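Local coordinates for protein Cg3027-pa (Drosophila melanogaster, PDB 2VHH) that probably catalyses the hydrolysis of N-carbamoyl-beta-alanine to beta-alanine, ammonia and carbon dioxide in the breakdown of pyrimidines, at residues Asp20-Lys23 against Glu24-Ile28; Thr87-Ile90 against Glu91-Arg94; Lys106-Glu110 against Ala111-Ile115; Ala140-Ala143 against Glu144-Pro147; Pro364-Ala367 against Glu368-Lys372. All coordinates share one frame; numbering follows the deposited sequence.

Interaction 1: residues Asp20-Lys23 against Glu24-Ile28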
# COMPACT_ATOMS: atom_id res chain seq x y z
N ASP C 20 59.44 -8.18 7.09
CA ASP C 20 58.83 -6.94 7.58
C ASP C 20 57.66 -6.50 6.68
O ASP C 20 56.58 -6.14 7.16
CB ASP C 20 59.92 -5.86 7.59
CG ASP C 20 59.49 -4.59 8.29
OD1 ASP C 20 58.42 -4.03 7.94
OD2 ASP C 20 60.26 -4.12 9.16
N GLU C 21 57.92 -6.51 5.37
CA GLU C 21 56.98 -6.09 4.34
C GLU C 21 55.91 -7.17 4.15
O GLU C 21 54.73 -6.86 3.97
CB GLU C 21 57.71 -5.88 3.00
CG GLU C 21 58.81 -4.79 2.97
CD GLU C 21 58.39 -3.49 2.25
OE1 GLU C 21 57.53 -2.75 2.79
OE2 GLU C 21 58.92 -3.21 1.15
N LEU C 22 56.36 -8.43 4.17
CA LEU C 22 55.47 -9.60 4.06
C LEU C 22 54.36 -9.55 5.09
O LEU C 22 53.21 -9.87 4.78
CB LEU C 22 56.24 -10.92 4.21
CG LEU C 22 55.38 -12.20 4.28
CD1 LEU C 22 55.03 -12.71 2.89
CD2 LEU C 22 56.06 -13.30 5.08
N LYS C 23 54.70 -9.15 6.31
CA LYS C 23 53.71 -8.98 7.36
C LYS C 23 52.65 -7.96 6.97
O LYS C 23 51.47 -8.15 7.28
CB LYS C 23 54.38 -8.60 8.69
CG LYS C 23 54.71 -9.79 9.61
CD LYS C 23 55.50 -9.33 10.85
CE LYS C 23 55.53 -10.38 11.97
NZ LYS C 23 56.28 -11.61 11.59
N GLU C 24 53.07 -6.89 6.27
CA GLU C 24 52.16 -5.81 5.85
C GLU C 24 51.27 -6.21 4.67
O GLU C 24 50.08 -5.88 4.62
CB GLU C 24 52.94 -4.53 5.51
CG GLU C 24 53.19 -3.63 6.70
CD GLU C 24 51.93 -2.93 7.22
OE1 GLU C 24 51.55 -1.87 6.67
OE2 GLU C 24 51.32 -3.44 8.19
N VAL C 25 51.87 -6.90 3.71
CA VAL C 25 51.17 -7.39 2.53
C VAL C 25 50.15 -8.45 2.92
O VAL C 25 48.99 -8.38 2.51
CB VAL C 25 52.17 -7.94 1.47
CG1 VAL C 25 51.49 -8.86 0.46
CG2 VAL C 25 52.86 -6.78 0.76
N LYS C 26 50.57 -9.42 3.73
CA LYS C 26 49.66 -10.45 4.23
C LYS C 26 48.48 -9.90 5.03
O LYS C 26 47.39 -10.46 4.98
CB LYS C 26 50.41 -11.50 5.06
CG LYS C 26 50.88 -12.70 4.27
CD LYS C 26 51.46 -13.74 5.19
CE LYS C 26 51.54 -15.07 4.50
NZ LYS C 26 52.47 -15.99 5.19
N ARG C 27 48.71 -8.82 5.76
CA ARG C 27 47.66 -8.18 6.55
C ARG C 27 46.55 -7.64 5.65
O ARG C 27 45.37 -7.80 5.95
CB ARG C 27 48.25 -7.04 7.39
CG ARG C 27 47.43 -6.70 8.63
CD ARG C 27 47.84 -5.36 9.23
NE ARG C 27 47.01 -4.26 8.72
CZ ARG C 27 47.35 -3.43 7.73
NH1 ARG C 27 48.52 -3.55 7.11
NH2 ARG C 27 46.52 -2.46 7.37
N ILE C 28 46.93 -7.01 4.54
CA ILE C 28 45.95 -6.40 3.64
C ILE C 28 45.35 -7.38 2.63
O ILE C 28 44.19 -7.22 2.21
CB ILE C 28 46.46 -5.07 2.96
CG1 ILE C 28 46.97 -5.30 1.55
CG2 ILE C 28 47.51 -4.37 3.81
CD1 ILE C 28 46.81 -4.08 0.67
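E21 joins the next turn of its helix through its carbonyl oxygen: V25 N approaches E21 O at 2.9 Å, with the N-H...O angle at 161°, and E24 N adds a weak, strongly bent bond to the same oxygen. The E21 side chain packs on H16 of the second subunit. L22 meets K26 by backbone and by side chain. K26 N bonds to L22 O at 2.9 Å, and the aliphatic chain of K26 leaves the same turn beside the leucine, its CD lying 4.3 Å from CG of L22. Beyond CG the lysine is extended, so its methylenes run past the leucine and carry NZ on to the carboxylates of E14 and D35, both weak, long ion pairs. At K23 the backbone bond is longer: R27 N stands 3.2 Å from K23 O. One turn of helix also brings E24 and R27 together. The glutamate bends back at chi2 (-71°), and its OE2 meets NH1 of R27 at 3.0 Å in a salt bridge. The arginine uses a second nitrogen, NH2, for E266 of the second subunit, so one guanidinium ties a charge of its own helix to a charge of the neighbour. Helix 19-29 packs on the loop that joins it to helix 9-13, where L22 and V25 settle on L17, and on the second subunit, where V25 and I28 meet L9.

Interaction 2: residues Thr87-Ile90 against Glu91-Arg94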
# COMPACT_ATOMS: atom_id res chain seq x y z
N THR C 87 37.23 -40.70 -22.23
CA THR C 87 36.78 -41.69 -23.22
C THR C 87 36.99 -43.08 -22.64
O THR C 87 37.90 -43.81 -23.06
CB THR C 87 37.54 -41.58 -24.54
OG1 THR C 87 38.93 -41.39 -24.27
CG2 THR C 87 37.03 -40.40 -25.35
N ALA C 88 36.16 -43.42 -21.66
CA ALA C 88 36.26 -44.67 -20.92
C ALA C 88 34.89 -44.91 -20.33
O ALA C 88 34.12 -43.97 -20.22
CB ALA C 88 37.29 -44.54 -19.81
N PRO C 89 34.56 -46.16 -19.95
CA PRO C 89 33.22 -46.36 -19.42
C PRO C 89 32.96 -45.44 -18.22
O PRO C 89 33.80 -45.30 -17.33
CB PRO C 89 33.24 -47.83 -18.98
CG PRO C 89 34.26 -48.45 -19.82
CD PRO C 89 35.32 -47.42 -19.95
N ILE C 90 31.79 -44.80 -18.22
CA ILE C 90 31.51 -43.78 -17.20
C ILE C 90 31.52 -44.34 -15.78
O ILE C 90 31.86 -43.62 -14.85
CB ILE C 90 30.21 -42.97 -17.47
CG1 ILE C 90 28.97 -43.85 -17.36
CG2 ILE C 90 30.27 -42.28 -18.81
CD1 ILE C 90 27.87 -43.22 -16.55
N GLU C 91 31.18 -45.62 -15.62
CA GLU C 91 31.27 -46.27 -14.31
C GLU C 91 32.71 -46.38 -13.82
O GLU C 91 32.96 -46.23 -12.62
CB GLU C 91 30.60 -47.65 -14.33
CG GLU C 91 29.07 -47.59 -14.19
CD GLU C 91 28.40 -48.95 -14.36
OE1 GLU C 91 27.50 -49.06 -15.24
OE2 GLU C 91 28.77 -49.90 -13.63
N LYS C 92 33.64 -46.63 -14.74
CA LYS C 92 35.07 -46.68 -14.44
C LYS C 92 35.60 -45.30 -14.06
O LYS C 92 36.41 -45.16 -13.14
CB LYS C 92 35.85 -47.25 -15.63
CG LYS C 92 36.30 -48.71 -15.51
CD LYS C 92 35.17 -49.71 -15.73
CE LYS C 92 34.63 -50.25 -14.41
NZ LYS C 92 35.65 -51.12 -13.74
N GLN C 93 35.13 -44.28 -14.79
CA GLN C 93 35.52 -42.88 -14.56
C GLN C 93 35.16 -42.45 -13.15
O GLN C 93 35.96 -41.84 -12.44
CB GLN C 93 34.82 -41.95 -15.55
CG GLN C 93 35.24 -42.09 -17.00
CD GLN C 93 34.87 -40.88 -17.84
OE1 GLN C 93 35.14 -39.75 -17.46
NE2 GLN C 93 34.26 -41.11 -18.99
N ARG C 94 33.92 -42.75 -12.76
CA ARG C 94 33.41 -42.45 -11.43
C ARG C 94 34.16 -43.24 -10.36
O ARG C 94 34.55 -42.67 -9.35
CB ARG C 94 31.92 -42.74 -11.36
CG ARG C 94 31.30 -42.54 -9.99
CD ARG C 94 29.79 -42.42 -10.09
NE ARG C 94 29.11 -43.67 -10.41
CZ ARG C 94 28.02 -43.75 -11.18
NH1 ARG C 94 27.51 -42.66 -11.74
NH2 ARG C 94 27.44 -44.93 -11.41
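Q93 leaves the backbone with CG anti to its carbonyl carbon (chi1 -68°) and runs on extended, which turns its amide back along the chain to A88. The place is the N-terminus of helix 90-110, with P89 at the N-cap. Q93 NE2 donates to A88 O at 3.1 Å with the N-H...O angle at 163°. The oxygen lies close to the plane of the glutamine amide, whereas the nitrogen is tilted from the plane of the A88 carbonyl. CG of Q93 passes 4.3 Å from CB of A88 on the way, so a methylene and a methyl flank the polar link. A residue just past the first turn thereby holds the chain that enters the helix, through a carbonyl lying ahead of the N-cap. The helical i to i+4 bonding starts one residue later: Q93 N bonds to P89 O at 3.0 Å, while K92 N makes a weak bond to that oxygen. K92 also folds its chain past the proline ring, CD lying 4.2 Å from CB of P89. At the first helical residue, the backbone N of I90 is bonded across the interface, to OE1 of Q66 of a third subunit, which also packs on P89. The I90 side chain itself packs on F139 of its own chain and on T67 of that third subunit, so this helix start belongs to a subunit interface. Next along the helix, R94 N meets I90 O at 3.1 Å; across the same turn CG2 of I90 lies 4.2 Å from NE2 of Q93, the two side chains crossing at a slant.

Interaction 3: residues Lys106-Glu110 against Ala111-Ile115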
# COMPACT_ATOMS: atom_id res chain seq x y z
N LYS C 106 39.74 -40.27 4.04
CA LYS C 106 40.43 -41.01 5.09
C LYS C 106 41.43 -40.10 5.80
O LYS C 106 41.50 -40.09 7.03
CB LYS C 106 41.13 -42.24 4.50
CG LYS C 106 41.78 -43.18 5.52
CD LYS C 106 42.52 -44.33 4.82
CE LYS C 106 43.20 -45.24 5.84
NZ LYS C 106 44.46 -45.89 5.33
N ALA C 107 42.18 -39.34 5.01
CA ALA C 107 43.16 -38.39 5.54
C ALA C 107 42.49 -37.30 6.36
O ALA C 107 42.97 -36.92 7.42
CB ALA C 107 44.00 -37.80 4.43
N ALA C 108 41.35 -36.81 5.87
CA ALA C 108 40.56 -35.79 6.56
C ALA C 108 40.10 -36.29 7.92
O ALA C 108 40.16 -35.55 8.91
CB ALA C 108 39.38 -35.39 5.69
N ALA C 109 39.65 -37.54 7.97
CA ALA C 109 39.25 -38.20 9.21
C ALA C 109 40.39 -38.25 10.23
O ALA C 109 40.21 -37.90 11.39
CB ALA C 109 38.73 -39.60 8.92
N GLU C 110 41.56 -38.67 9.77
CA GLU C 110 42.72 -38.79 10.64
C GLU C 110 43.31 -37.43 11.02
O GLU C 110 44.06 -37.33 11.98
CB GLU C 110 43.75 -39.74 10.03
CG GLU C 110 43.37 -41.20 10.23
CD GLU C 110 44.40 -42.17 9.66
OE1 GLU C 110 45.61 -41.86 9.72
OE2 GLU C 110 43.99 -43.26 9.16
N ALA C 111 42.97 -36.40 10.25
CA ALA C 111 43.33 -35.02 10.60
C ALA C 111 42.35 -34.44 11.61
O ALA C 111 42.54 -33.33 12.11
CB ALA C 111 43.38 -34.14 9.36
N GLY C 112 41.29 -35.20 11.91
CA GLY C 112 40.30 -34.84 12.91
C GLY C 112 39.14 -34.00 12.40
O GLY C 112 38.52 -33.28 13.19
N CYS C 113 38.83 -34.07 11.11
CA CYS C 113 37.72 -33.30 10.56
C CYS C 113 36.36 -33.80 11.03
O CYS C 113 36.21 -34.97 11.37
CB CYS C 113 37.76 -33.28 9.04
SG CYS C 113 39.10 -32.28 8.42
N ASN C 114 35.39 -32.89 11.05
CA ASN C 114 34.02 -33.19 11.45
C ASN C 114 33.07 -33.04 10.28
O ASN C 114 32.03 -33.69 10.23
CB ASN C 114 33.57 -32.22 12.54
CG ASN C 114 34.51 -32.19 13.72
OD1 ASN C 114 35.23 -31.21 13.91
ND2 ASN C 114 34.51 -33.25 14.50
N ILE C 115 33.42 -32.15 9.36
CA ILE C 115 32.67 -31.93 8.13
C ILE C 115 33.67 -32.05 6.98
O ILE C 115 34.79 -31.55 7.08
CB ILE C 115 32.03 -30.51 8.04
CG1 ILE C 115 31.26 -30.15 9.30
CG2 ILE C 115 31.09 -30.42 6.86
CD1 ILE C 115 31.22 -28.67 9.58
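C113 comes back against A108 just after helix 90-110 has ended in a Schellman motif, with G112 as the residue of positive phi (89°). From CB outward, the cysteine stays close to the last turn. CB of C113 lies 3.3 Å from A108 O. SG of C113, set anti to the carbonyl carbon of its own residue (chi1 -71°), is 3.5 Å from A108 O and 4.1 Å from A108 CB, the latter an apolar contact of sulfur with methyl. C113 is buried against V340 of strand 337-344, which A111 also touches. The two bonds that define the motif are C113 N to A108 O, 3.0 Å and fairly straight at 163°, and the inner one from G112 N to A109 O, also 3.0 Å, whose donor sits well above the carbonyl plane. A111 N still makes a helical bond to A107 O, with a weak one to A108 O. Small residues line the buried side: A107 and A108 rest on L338, and A111 on A44 of helix 42-50. The end of the E110 side chain turns elsewhere, its OE1 hydrogen-bonded to OG of S43. The reversal delivers the chain to strand 115-118, completing a helix-to-strand connection of the alpha-beta fold. At the exit, N114 OD1 is hydrogen-bonded to the backbone N of R74, in strand 72-79.

Interaction 4: residues Ala140-Ala143 against Glu144-Pro147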
# COMPACT_ATOMS: atom_id res chain seq x y z
N ALA C 140 24.21 -38.78 -14.07
CA ALA C 140 23.16 -38.36 -13.16
C ALA C 140 22.66 -39.54 -12.36
O ALA C 140 22.42 -40.61 -12.90
CB ALA C 140 22.03 -37.72 -13.93
N GLU C 141 22.50 -39.33 -11.06
CA GLU C 141 22.08 -40.40 -10.16
C GLU C 141 21.11 -39.87 -9.12
O GLU C 141 21.05 -38.66 -8.90
CB GLU C 141 23.31 -41.02 -9.49
CG GLU C 141 24.17 -40.03 -8.71
CD GLU C 141 25.29 -40.71 -7.94
OE1 GLU C 141 24.99 -41.33 -6.89
OE2 GLU C 141 26.46 -40.61 -8.39
N GLU C 142 20.37 -40.78 -8.50
CA GLU C 142 19.42 -40.41 -7.45
C GLU C 142 20.14 -39.77 -6.26
O GLU C 142 21.16 -40.27 -5.80
CB GLU C 142 18.60 -41.62 -7.00
CG GLU C 142 17.48 -42.02 -7.96
CD GLU C 142 16.44 -42.92 -7.30
OE1 GLU C 142 16.77 -44.06 -6.94
OE2 GLU C 142 15.27 -42.48 -7.15
N ALA C 143 19.60 -38.66 -5.77
CA ALA C 143 20.22 -37.91 -4.69
C ALA C 143 20.40 -38.74 -3.42
O ALA C 143 21.48 -38.74 -2.82
CB ALA C 143 19.42 -36.66 -4.39
N GLU C 144 19.36 -39.47 -3.02
CA GLU C 144 19.37 -40.23 -1.77
C GLU C 144 19.79 -41.71 -1.93
O GLU C 144 20.44 -42.28 -1.05
CB GLU C 144 18.02 -40.13 -1.08
CG GLU C 144 18.03 -40.69 0.33
CD GLU C 144 16.70 -40.56 1.05
OE1 GLU C 144 15.91 -39.65 0.73
OE2 GLU C 144 16.47 -41.37 1.97
N ASN C 145 19.40 -42.31 -3.06
CA ASN C 145 19.63 -43.74 -3.31
C ASN C 145 20.70 -44.03 -4.36
O ASN C 145 20.99 -45.19 -4.67
CB ASN C 145 18.32 -44.41 -3.70
CG ASN C 145 17.26 -44.23 -2.65
OD1 ASN C 145 17.46 -44.56 -1.48
ND2 ASN C 145 16.12 -43.67 -3.05
N GLY C 146 21.29 -42.97 -4.92
CA GLY C 146 22.36 -43.14 -5.88
C GLY C 146 23.59 -43.78 -5.26
O GLY C 146 23.83 -43.64 -4.06
N PRO C 147 24.37 -44.50 -6.08
CA PRO C 147 25.53 -45.26 -5.62
C PRO C 147 26.53 -44.42 -4.81
O PRO C 147 27.15 -44.93 -3.87
CB PRO C 147 26.18 -45.72 -6.93
CG PRO C 147 25.59 -44.82 -7.99
CD PRO C 147 24.21 -44.59 -7.54
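G146 N approaches the carbonyl oxygen of E142 at 2.8 Å, but the bond is bent, with N-H...O at 128°, and therefore weak. It spans four residues and closes an alpha-turn through A143, E144 and N145, bringing G146 to the N-cap of the helix that follows. The glutamate ahead of the turn makes the closer side-chain contact. E141 holds CG between its backbone N and its carbonyl carbon (chi1 57°), then runs extended, so that the carboxylate lies over the G146-P147 peptide: OE1 is 3.3 Å from G146 C and 3.4 Å from CD of P147. The glutamate chain passes the proline ring at an angle, its CD 4.0 Å from CD of P147. Because P147 N carries no hydrogen, it cannot bond to this oxygen; the polar hold lies one residue further on, where OE2 of E141 is hydrogen-bonded to OG1 of T148. A carboxylate placed at the start of a helix is probably favoured by the helix dipole. E142 also approaches the second half of the turn, OE1 lying 3.6 Å from CB of N145, with its carboxylate plane turned 53° from the asparagine amide. G146 has no side chain, and this lets E142 O and the E141 carboxylate both lie close to it. A143 O accepts a hydrogen bond from OG1 of T149. The turn sits where the loop ends and helix 147-158 begins: E141 pairs by its backbone with L168 and R170 of strand 162-171, A143 touches K194 of strand 191-196, and P147 packs against W98 of helix 90-110.

Interaction 5: residues Pro364-Ala367 against Glu368-Lys372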
# COMPACT_ATOMS: atom_id res chain seq x y z
N PRO C 364 13.38 -4.93 5.55
CA PRO C 364 12.07 -4.53 5.05
C PRO C 364 12.14 -3.52 3.90
O PRO C 364 11.38 -3.64 2.95
CB PRO C 364 11.39 -3.91 6.28
CG PRO C 364 12.09 -4.52 7.44
CD PRO C 364 13.52 -4.62 6.98
N LEU C 365 13.06 -2.55 3.98
CA LEU C 365 13.27 -1.60 2.89
C LEU C 365 13.62 -2.32 1.59
O LEU C 365 13.05 -2.05 0.53
CB LEU C 365 14.35 -0.56 3.21
CG LEU C 365 14.98 0.21 2.03
CD1 LEU C 365 14.04 1.24 1.42
CD2 LEU C 365 16.28 0.89 2.42
N TYR C 366 14.57 -3.25 1.68
CA TYR C 366 15.05 -3.94 0.50
C TYR C 366 14.07 -4.91 -0.11
O TYR C 366 14.03 -5.08 -1.33
CB TYR C 366 16.39 -4.60 0.79
CG TYR C 366 17.46 -3.57 0.88
CD1 TYR C 366 17.83 -3.04 2.11
CD2 TYR C 366 18.06 -3.06 -0.27
CE1 TYR C 366 18.80 -2.05 2.19
CE2 TYR C 366 19.01 -2.08 -0.20
CZ TYR C 366 19.38 -1.58 1.04
OH TYR C 366 20.34 -0.61 1.11
N ALA C 367 13.25 -5.55 0.73
CA ALA C 367 12.19 -6.43 0.24
C ALA C 367 11.20 -5.65 -0.60
O ALA C 367 10.74 -6.15 -1.61
CB ALA C 367 11.49 -7.12 1.40
N GLU C 368 10.89 -4.43 -0.18
CA GLU C 368 9.94 -3.58 -0.89
C GLU C 368 10.54 -3.03 -2.18
O GLU C 368 9.88 -3.02 -3.21
CB GLU C 368 9.42 -2.47 0.03
CG GLU C 368 8.28 -1.63 -0.54
CD GLU C 368 7.10 -2.45 -1.06
OE1 GLU C 368 6.99 -3.66 -0.72
OE2 GLU C 368 6.27 -1.89 -1.82
N SER C 369 11.80 -2.61 -2.12
CA SER C 369 12.49 -2.11 -3.30
C SER C 369 12.68 -3.20 -4.35
O SER C 369 12.52 -2.94 -5.54
CB SER C 369 13.84 -1.52 -2.92
OG SER C 369 13.69 -0.65 -1.81
N PHE C 370 13.03 -4.40 -3.92
CA PHE C 370 13.22 -5.51 -4.85
C PHE C 370 11.88 -5.95 -5.48
O PHE C 370 11.86 -6.41 -6.62
CB PHE C 370 13.92 -6.69 -4.18
CG PHE C 370 15.40 -6.49 -3.95
CD1 PHE C 370 16.18 -7.52 -3.43
CD2 PHE C 370 16.03 -5.29 -4.27
CE1 PHE C 370 17.54 -7.35 -3.21
CE2 PHE C 370 17.39 -5.11 -4.06
CZ PHE C 370 18.15 -6.14 -3.53
N LYS C 371 10.79 -5.78 -4.74
CA LYS C 371 9.47 -6.08 -5.25
C LYS C 371 9.10 -5.16 -6.40
O LYS C 371 8.72 -5.63 -7.46
CB LYS C 371 8.41 -6.02 -4.14
CG LYS C 371 7.16 -6.78 -4.52
CD LYS C 371 5.98 -6.46 -3.64
CE LYS C 371 4.72 -7.11 -4.22
NZ LYS C 371 3.89 -7.81 -3.19
N LYS C 372 9.22 -3.85 -6.18
CA LYS C 372 8.91 -2.83 -7.19
C LYS C 372 9.76 -3.05 -8.43
O LYS C 372 9.28 -2.94 -9.56
CB LYS C 372 9.14 -1.40 -6.69
CG LYS C 372 8.38 -0.98 -5.44
CD LYS C 372 6.85 -0.95 -5.61
CE LYS C 372 6.21 -0.12 -4.47
NZ LYS C 372 4.76 -0.38 -4.24
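Y366 and F370, one helical turn apart, direct their rings to the same face of helix 363-374 without stacking. CE2 of F370 comes to the edge of the tyrosine ring, near its plane, 4.4 Å from CD2 of Y366. Both rings leave the backbone in the same sense, CG anti to the carbonyl carbon, but the second torsion differs: the tyrosine ring is turned to 94°, the phenylalanine ring to -176°. F370 CG lies 3.3 Å from Y366 O, the oxygen that F370 N bonds at 2.9 Å. Next to it S369 folds back on L365. Its OG donates to L365 O at 2.8 Å from above the carbonyl plane, while S369 N reaches the same oxygen at 3.0 Å within that plane. Two donors of one residue therefore grip a single carbonyl, and CD1 of L365 lies 3.8 Å from OG of S369. Towards the far end E368 and K372 form a salt bridge, NZ to OE2 at 3.2 Å, on the exposed side. The buried side belongs to the interface: the hydroxyl of Y366 is hydrogen-bonded to H199 and H219 of the second subunit, F370 packs on its M244 and A367 on its F370. Apolar rings and a polar tyrosine tip thus face the partner while charges face outward, as expected of an amphipathic helix at an oligomer contact.

The five contacts follow one another along the chain, each within a single helix or at its end. Interactions 2 and 3 lie at the two ends of helix 90-110, their centres 28 Å apart, between strands 72-79 and 115-118 of the mixed seven-stranded sheet. Interaction 4, centred 17 Å from interaction 2, touches it through R94, whose guanidinium packs on P147 and E141; these three share the carbon-nitrogen hydrolase region. Interactions 1 and 5, centres 41 Å apart, lie on helices 19-29 and 363-374, near the chain's two ends, and both meet the second subunit, whereas interaction 2 meets a third. The middle three thus mark helix ends of the hydrolase region, while the outer two join subunits of the octamer.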